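Local coordinates for designed helical repeat protein (Synthetic construct, PDB 5CWM), which is a de novo designed helical repeat protein, probably made to explore which repeat architectures stacked helices can form, at residues R9-L20 and K35-E46. Residues are numbered along the deposited sequence; the frame is centred on the assembly and turned at random.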
ATOM      1  N   ARG A   9      15.453 -13.474  -0.888  1.00 87.84           N
ATOM      2  CA  ARG A   9      15.332 -14.131   0.410  1.00 93.16           C
ATOM      3  C   ARG A   9      13.960 -13.868   1.021  1.00 90.63           C
ATOM      4  O   ARG A   9      13.265 -14.798   1.442  1.00 97.42           O
ATOM      5  CB  ARG A   9      16.434 -13.653   1.359  1.00101.53           C
ATOM      6  CG  ARG A   9      17.598 -14.617   1.515  1.00112.84           C
ATOM      7  CD  ARG A   9      17.313 -15.640   2.600  1.00119.84           C
ATOM      8  NE  ARG A   9      17.085 -15.002   3.893  1.00121.00           N
ATOM      9  CZ  ARG A   9      16.804 -15.660   5.014  1.00124.49           C
ATOM     10  NH1 ARG A   9      16.717 -16.983   5.006  1.00128.98           N
ATOM     11  NH2 ARG A   9      16.612 -14.994   6.144  1.00124.34           N
ATOM     12  N   VAL A  10      13.577 -12.596   1.061  1.00 82.23           N
ATOM     13  CA  VAL A  10      12.276 -12.199   1.586  1.00 71.77           C
ATOM     14  C   VAL A  10      11.148 -12.858   0.796  1.00 66.83           C
ATOM     15  O   VAL A  10      10.190 -13.370   1.378  1.00 65.98           O
ATOM     16  CB  VAL A  10      12.097 -10.668   1.554  1.00 64.64           C
ATOM     17  CG1 VAL A  10      10.708 -10.283   2.041  1.00 62.92           C
ATOM     18  CG2 VAL A  10      13.167  -9.993   2.398  1.00 60.81           C
ATOM     19  N   GLU A  11      11.274 -12.848  -0.527  1.00 67.14           N
ATOM     20  CA  GLU A  11      10.287 -13.476  -1.401  1.00 69.75           C
ATOM     21  C   GLU A  11      10.151 -14.965  -1.098  1.00 67.58           C
ATOM     22  O   GLU A  11       9.040 -15.497  -1.038  1.00 56.13           O
ATOM     23  CB  GLU A  11      10.665 -13.277  -2.871  1.00 82.46           C
ATOM     24  CG  GLU A  11      10.596 -11.835  -3.348  1.00 91.50           C
ATOM     25  CD  GLU A  11      11.193 -11.653  -4.731  1.00104.03           C
ATOM     26  OE1 GLU A  11      11.636 -12.657  -5.327  1.00114.33           O
ATOM     27  OE2 GLU A  11      11.222 -10.504  -5.220  1.00105.19           O
ATOM     28  N   LYS A  12      11.286 -15.629  -0.906  1.00 71.88           N
ATOM     29  CA  LYS A  12      11.287 -17.053  -0.596  1.00 76.72           C
ATOM     30  C   LYS A  12      10.630 -17.312   0.755  1.00 69.72           C
ATOM     31  O   LYS A  12       9.933 -18.311   0.931  1.00 67.43           O
ATOM     32  CB  LYS A  12      12.711 -17.612  -0.604  1.00 88.82           C
ATOM     33  CG  LYS A  12      12.774 -19.115  -0.373  1.00100.93           C
ATOM     34  CD  LYS A  12      14.202 -19.604  -0.224  1.00113.78           C
ATOM     35  CE  LYS A  12      14.235 -21.092   0.076  1.00125.72           C
ATOM     36  NZ  LYS A  12      13.434 -21.425   1.286  1.00128.13           N
ATOM     37  N   LEU A  13      10.855 -16.409   1.705  1.00 66.71           N
ATOM     38  CA  LEU A  13      10.218 -16.520   3.013  1.00 65.95           C
ATOM     39  C   LEU A  13       8.706 -16.372   2.891  1.00 63.13           C
ATOM     40  O   LEU A  13       7.947 -17.079   3.554  1.00 61.04           O
ATOM     41  CB  LEU A  13      10.775 -15.473   3.980  1.00 66.84           C
ATOM     42  CG  LEU A  13      12.205 -15.687   4.475  1.00 71.51           C
ATOM     43  CD1 LEU A  13      12.569 -14.642   5.518  1.00 70.66           C
ATOM     44  CD2 LEU A  13      12.380 -17.091   5.033  1.00 73.50           C
ATOM     45  N   VAL A  14       8.274 -15.448   2.038  1.00 60.45           N
ATOM     46  CA  VAL A  14       6.853 -15.231   1.796  1.00 59.23           C
ATOM     47  C   VAL A  14       6.210 -16.468   1.174  1.00 60.42           C
ATOM     48  O   VAL A  14       5.164 -16.928   1.631  1.00 59.56           O
ATOM     49  CB  VAL A  14       6.614 -14.019   0.879  1.00 58.41           C
ATOM     50  CG1 VAL A  14       5.157 -13.954   0.456  1.00 59.46           C
ATOM     51  CG2 VAL A  14       7.030 -12.735   1.578  1.00 58.67           C
ATOM     52  N   LYS A  15       6.843 -16.998   0.131  1.00 67.82           N
ATOM     53  CA  LYS A  15       6.368 -18.214  -0.525  1.00 73.58           C
ATOM     54  C   LYS A  15       6.272 -19.373   0.465  1.00 73.80           C
ATOM     55  O   LYS A  15       5.267 -20.085   0.516  1.00 75.31           O
ATOM     56  CB  LYS A  15       7.292 -18.592  -1.686  1.00 83.21           C
ATOM     57  CG  LYS A  15       7.264 -17.617  -2.853  1.00 89.73           C
ATOM     58  CD  LYS A  15       6.022 -17.813  -3.707  1.00 97.59           C
ATOM     59  CE  LYS A  15       5.997 -19.205  -4.324  1.00107.64           C
ATOM     60  NZ  LYS A  15       4.811 -19.412  -5.198  1.00108.65           N
ATOM     61  N   GLU A  16       7.328 -19.541   1.254  1.00 74.21           N
ATOM     62  CA  GLU A  16       7.398 -20.597   2.255  1.00 76.53           C
ATOM     63  C   GLU A  16       6.279 -20.463   3.282  1.00 70.85           C
ATOM     64  O   GLU A  16       5.680 -21.457   3.692  1.00 65.17           O
ATOM     65  CB  GLU A  16       8.763 -20.573   2.947  1.00 86.35           C
ATOM     66  CG  GLU A  16       8.951 -21.631   4.019  1.00 97.04           C
ATOM     67  CD  GLU A  16      10.349 -21.612   4.605  1.00107.91           C
ATOM     68  OE1 GLU A  16      11.225 -20.933   4.028  1.00108.90           O
ATOM     69  OE2 GLU A  16      10.569 -22.273   5.642  1.00115.83           O
ATOM     70  N   ALA A  17       5.999 -19.227   3.686  1.00 70.07           N
ATOM     71  CA  ALA A  17       4.931 -18.952   4.642  1.00 64.21           C
ATOM     72  C   ALA A  17       3.561 -19.268   4.048  1.00 60.92           C
ATOM     73  O   ALA A  17       2.703 -19.846   4.717  1.00 59.27           O
ATOM     74  CB  ALA A  17       4.987 -17.503   5.095  1.00 52.32           C
ATOM     75  N   GLU A  18       3.361 -18.883   2.790  1.00 59.09           N
ATOM     76  CA  GLU A  18       2.107 -19.154   2.095  1.00 60.13           C
ATOM     77  C   GLU A  18       1.888 -20.654   1.942  1.00 62.34           C
ATOM     78  O   GLU A  18       0.755 -21.134   2.002  1.00 62.43           O
ATOM     79  CB  GLU A  18       2.089 -18.475   0.723  1.00 61.48           C
ATOM     80  CG  GLU A  18       2.049 -16.957   0.784  1.00 69.17           C
ATOM     81  CD  GLU A  18       2.000 -16.317  -0.588  1.00 83.02           C
ATOM     82  OE1 GLU A  18       2.007 -17.057  -1.594  1.00 99.25           O
ATOM     83  OE2 GLU A  18       1.955 -15.070  -0.661  1.00 79.43           O
ATOM     84  N   GLU A  19       2.971 -21.397   1.747  0.53 66.33           N
ATOM     85  CA  GLU A  19       2.865 -22.846   1.629  0.53 70.89           C
ATOM     86  C   GLU A  19       2.632 -23.489   2.992  0.53 71.90           C
ATOM     87  O   GLU A  19       1.970 -24.524   3.094  0.53 71.94           O
ATOM     88  CB  GLU A  19       4.117 -23.423   0.969  0.53 74.41           C
ATOM     89  CG  GLU A  19       4.302 -22.978  -0.472  0.53 83.70           C
ATOM     90  CD  GLU A  19       3.243 -23.537  -1.405  0.53 87.69           C
ATOM     91  OE1 GLU A  19       2.624 -24.566  -1.062  0.53 93.62           O
ATOM     92  OE2 GLU A  19       3.032 -22.946  -2.486  0.53 88.20           O
ATOM     93  N   LEU A  20       3.173 -22.871   4.038  1.00 69.48           N
ATOM     94  CA  LEU A  20       2.918 -23.327   5.400  1.00 66.93           C
ATOM     95  C   LEU A  20       1.445 -23.142   5.731  1.00 62.92           C
ATOM     96  O   LEU A  20       0.841 -23.977   6.398  1.00 64.45           O
ATOM     97  CB  LEU A  20       3.789 -22.572   6.406  1.00 62.91           C
ATOM     98  CG  LEU A  20       5.251 -23.002   6.527  1.00 65.28           C
ATOM     99  CD1 LEU A  20       6.006 -22.063   7.454  1.00 62.05           C
ATOM    100  CD2 LEU A  20       5.345 -24.437   7.020  1.00 65.57           C
ATOM    101  N   LYS A  35       3.646 -21.077  12.709  1.00 71.24           N
ATOM    102  CA  LYS A  35       4.964 -20.912  12.105  1.00 75.69           C
ATOM    103  C   LYS A  35       4.858 -20.191  10.765  1.00 70.70           C
ATOM    104  O   LYS A  35       5.829 -19.601  10.292  1.00 69.24           O
ATOM    105  CB  LYS A  35       5.665 -22.264  11.934  1.00 85.23           C
ATOM    106  CG  LYS A  35       5.068 -23.157  10.863  1.00 92.95           C
ATOM    107  CD  LYS A  35       5.812 -24.480  10.769  1.00104.47           C
ATOM    108  CE  LYS A  35       5.744 -25.251  12.078  1.00106.45           C
ATOM    109  NZ  LYS A  35       6.424 -26.573  11.983  1.00109.49           N
ATOM    110  N   ALA A  36       3.676 -20.240  10.155  1.00 67.34           N
ATOM    111  CA  ALA A  36       3.412 -19.459   8.951  1.00 61.80           C
ATOM    112  C   ALA A  36       3.355 -17.981   9.311  1.00 59.43           C
ATOM    113  O   ALA A  36       3.931 -17.134   8.620  1.00 57.82           O
ATOM    114  CB  ALA A  36       2.117 -19.901   8.292  1.00 55.42           C
ATOM    115  N   LEU A  37       2.653 -17.685  10.402  1.00 59.76           N
ATOM    116  CA  LEU A  37       2.584 -16.331  10.941  1.00 60.28           C
ATOM    117  C   LEU A  37       3.986 -15.798  11.233  1.00 60.11           C
ATOM    118  O   LEU A  37       4.354 -14.701  10.796  1.00 59.21           O
ATOM    119  CB  LEU A  37       1.730 -16.312  12.212  1.00 65.83           C
ATOM    120  CG  LEU A  37       1.512 -14.989  12.948  1.00 70.86           C
ATOM    121  CD1 LEU A  37       0.592 -14.077  12.158  1.00 72.00           C
ATOM    122  CD2 LEU A  37       0.950 -15.245  14.337  1.00 77.82           C
ATOM    123  N   ARG A  38       4.766 -16.595  11.958  1.00 64.32           N
ATOM    124  CA  ARG A  38       6.135 -16.231  12.315  1.00 68.93           C
ATOM    125  C   ARG A  38       7.014 -16.013  11.085  1.00 66.17           C
ATOM    126  O   ARG A  38       7.786 -15.053  11.026  1.00 67.19           O
ATOM    127  CB  ARG A  38       6.748 -17.310  13.209  1.00 78.41           C
ATOM    128  CG  ARG A  38       6.117 -17.408  14.588  1.00 84.62           C
ATOM    129  CD  ARG A  38       6.175 -18.832  15.112  1.00 93.62           C
ATOM    130  NE  ARG A  38       7.497 -19.425  14.940  1.00101.30           N
ATOM    131  CZ  ARG A  38       7.774 -20.707  15.157  1.00109.51           C
ATOM    132  NH1 ARG A  38       6.818 -21.536  15.556  1.00111.35           N
ATOM    133  NH2 ARG A  38       9.006 -21.162  14.972  1.00115.50           N
ATOM    134  N   THR A  39       6.894 -16.909  10.110  1.00 58.23           N
ATOM    135  CA  THR A  39       7.667 -16.812   8.875  1.00 57.78           C
ATOM    136  C   THR A  39       7.338 -15.522   8.130  1.00 66.19           C
ATOM    137  O   THR A  39       8.235 -14.813   7.661  1.00 55.27           O
ATOM    138  CB  THR A  39       7.405 -18.012   7.949  1.00 59.55           C
ATOM    139  OG1 THR A  39       7.643 -19.231   8.664  1.00 60.79           O
ATOM    140  CG2 THR A  39       8.314 -17.957   6.732  1.00 58.33           C
ATOM    141  N   ALA A  40       6.047 -15.222   8.032  1.00 66.12           N
ATOM    142  CA  ALA A  40       5.597 -13.995   7.387  1.00 69.10           C
ATOM    143  C   ALA A  40       6.149 -12.766   8.105  1.00 69.35           C
ATOM    144  O   ALA A  40       6.635 -11.829   7.467  1.00 69.57           O
ATOM    145  CB  ALA A  40       4.079 -13.947   7.342  1.00 66.51           C
ATOM    146  N   GLU A  41       6.078 -12.780   9.434  1.00 68.92           N
ATOM    147  CA  GLU A  41       6.592 -11.670  10.232  1.00 71.10           C
ATOM    148  C   GLU A  41       8.091 -11.464  10.021  1.00 67.48           C
ATOM    149  O   GLU A  41       8.561 -10.327   9.917  1.00 68.39           O
ATOM    150  CB  GLU A  41       6.297 -11.898  11.715  1.00 81.72           C
ATOM    151  CG  GLU A  41       4.831 -11.734  12.081  1.00 86.92           C
ATOM    152  CD  GLU A  41       4.576 -11.932  13.560  1.00 97.49           C
ATOM    153  OE1 GLU A  41       5.260 -12.776  14.176  1.00104.33           O
ATOM    154  OE2 GLU A  41       3.694 -11.238  14.109  1.00103.35           O
ATOM    155  N   GLU A  42       8.837 -12.563   9.956  1.00 67.48           N
ATOM    156  CA  GLU A  42      10.271 -12.492   9.692  1.00 70.37           C
ATOM    157  C   GLU A  42      10.529 -11.905   8.308  1.00 64.18           C
ATOM    158  O   GLU A  42      11.435 -11.084   8.124  1.00 64.71           O
ATOM    159  CB  GLU A  42      10.914 -13.875   9.810  1.00 78.87           C
ATOM    160  CG  GLU A  42      12.412 -13.893   9.538  1.00 90.23           C
ATOM    161  CD  GLU A  42      13.204 -13.090  10.554  1.00101.71           C
ATOM    162  OE1 GLU A  42      12.760 -12.989  11.717  1.00104.36           O
ATOM    163  OE2 GLU A  42      14.275 -12.559  10.188  1.00108.57           O
ATOM    164  N   ALA A  43       9.718 -12.326   7.341  1.00 58.63           N
ATOM    165  CA  ALA A  43       9.808 -11.806   5.982  1.00 57.63           C
ATOM    166  C   ALA A  43       9.608 -10.294   5.965  1.00 58.71           C
ATOM    167  O   ALA A  43      10.357  -9.567   5.311  1.00 57.89           O
ATOM    168  CB  ALA A  43       8.790 -12.489   5.083  1.00 56.51           C
ATOM    169  N   ALA A  44       8.601  -9.827   6.697  1.00 61.06           N
ATOM    170  CA  ALA A  44       8.321  -8.398   6.792  1.00 59.42           C
ATOM    171  C   ALA A  44       9.469  -7.649   7.463  1.00 62.36           C
ATOM    172  O   ALA A  44       9.832  -6.547   7.044  1.00 62.16           O
ATOM    173  CB  ALA A  44       7.024  -8.162   7.549  1.00 55.37           C
ATOM    174  N   ARG A  45      10.035  -8.250   8.507  1.00 69.77           N
ATOM    175  CA  ARG A  45      11.176  -7.662   9.206  1.00 79.39           C
ATOM    176  C   ARG A  45      12.358  -7.458   8.262  1.00 81.90           C
ATOM    177  O   ARG A  45      12.868  -6.339   8.110  1.00 80.76           O
ATOM    178  CB  ARG A  45      11.598  -8.542  10.385  1.00 88.39           C
ATOM    179  CG  ARG A  45      11.331  -7.927  11.751  1.00 96.35           C
ATOM    180  CD  ARG A  45      10.191  -8.631  12.471  1.00102.57           C
ATOM    181  NE  ARG A  45      10.509 -10.026  12.766  1.00109.00           N
ATOM    182  CZ  ARG A  45       9.739 -10.830  13.492  1.00114.82           C
ATOM    183  NH1 ARG A  45       8.602 -10.380  14.004  1.00115.50           N
ATOM    184  NH2 ARG A  45      10.107 -12.086  13.709  1.00120.28           N
ATOM    185  N   GLU A  46      12.782  -8.546   7.624  1.00 84.84           N
ATOM    186  CA  GLU A  46      13.889  -8.496   6.677  1.00 84.87           C
ATOM    187  C   GLU A  46      13.609  -7.501   5.556  1.00 77.08           C
ATOM    188  O   GLU A  46      14.501  -6.762   5.137  1.00 79.48           O
ATOM    189  CB  GLU A  46      14.160  -9.884   6.095  1.00 91.52           C
ATOM    190  CG  GLU A  46      14.563 -10.920   7.131  1.00 99.48           C
ATOM    191  CD  GLU A  46      14.937 -12.248   6.506  1.00107.74           C
ATOM    192  OE1 GLU A  46      14.987 -12.327   5.261  1.00111.07           O
ATOM    193  OE2 GLU A  46      15.181 -13.215   7.260  1.00114.08           O
TER
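R9 reaches E46 because its side chain is bent at chi2, -87°, and again at chi3, while E46 runs extended beyond CG and presents its carboxylate to the incoming guanidinium. The two belong to an antiparallel helical hairpin, helix 3-27 followed by helix 30-57, at the N-terminal end of this designed helical repeat. The axes of the segments 9-20 and 35-46 approach to 8.3 Å at 165° between directions, a close pairing that small side chains permit: A17 and A36 lie with their CA atoms 4.6 Å apart. In the R9 NH2 to E46 OE2 salt bridge the oxygen comes to the guanidinium edge, near its plane, with the two flat groups turned 22° from each other. L13 CD1 lies on one guanidinium face, offset toward the rim, and touches both carboxylate oxygens of E46. On the inner side V10 CG2 packs on E46 CB at 3.8 Å, and the A43 methyl sits against L13 CB and V14 CG2. Replacing E46 with an alanine would probably leave R9 without its charge partner across the hairpin and strip L13 CD1 of the carboxylate it packs on. Beyond this interface, V14 also touches R72, and A40 L77, of helix 60-84, which joins the pair to the next helix. Farther along, T39 CG2 packs 3.7 Å from A17 CB. At L20, CD1 meets T39 OG1 at 3.5 Å and K35 CG at 3.7 Å, and L20 CD2 meets K35 CD.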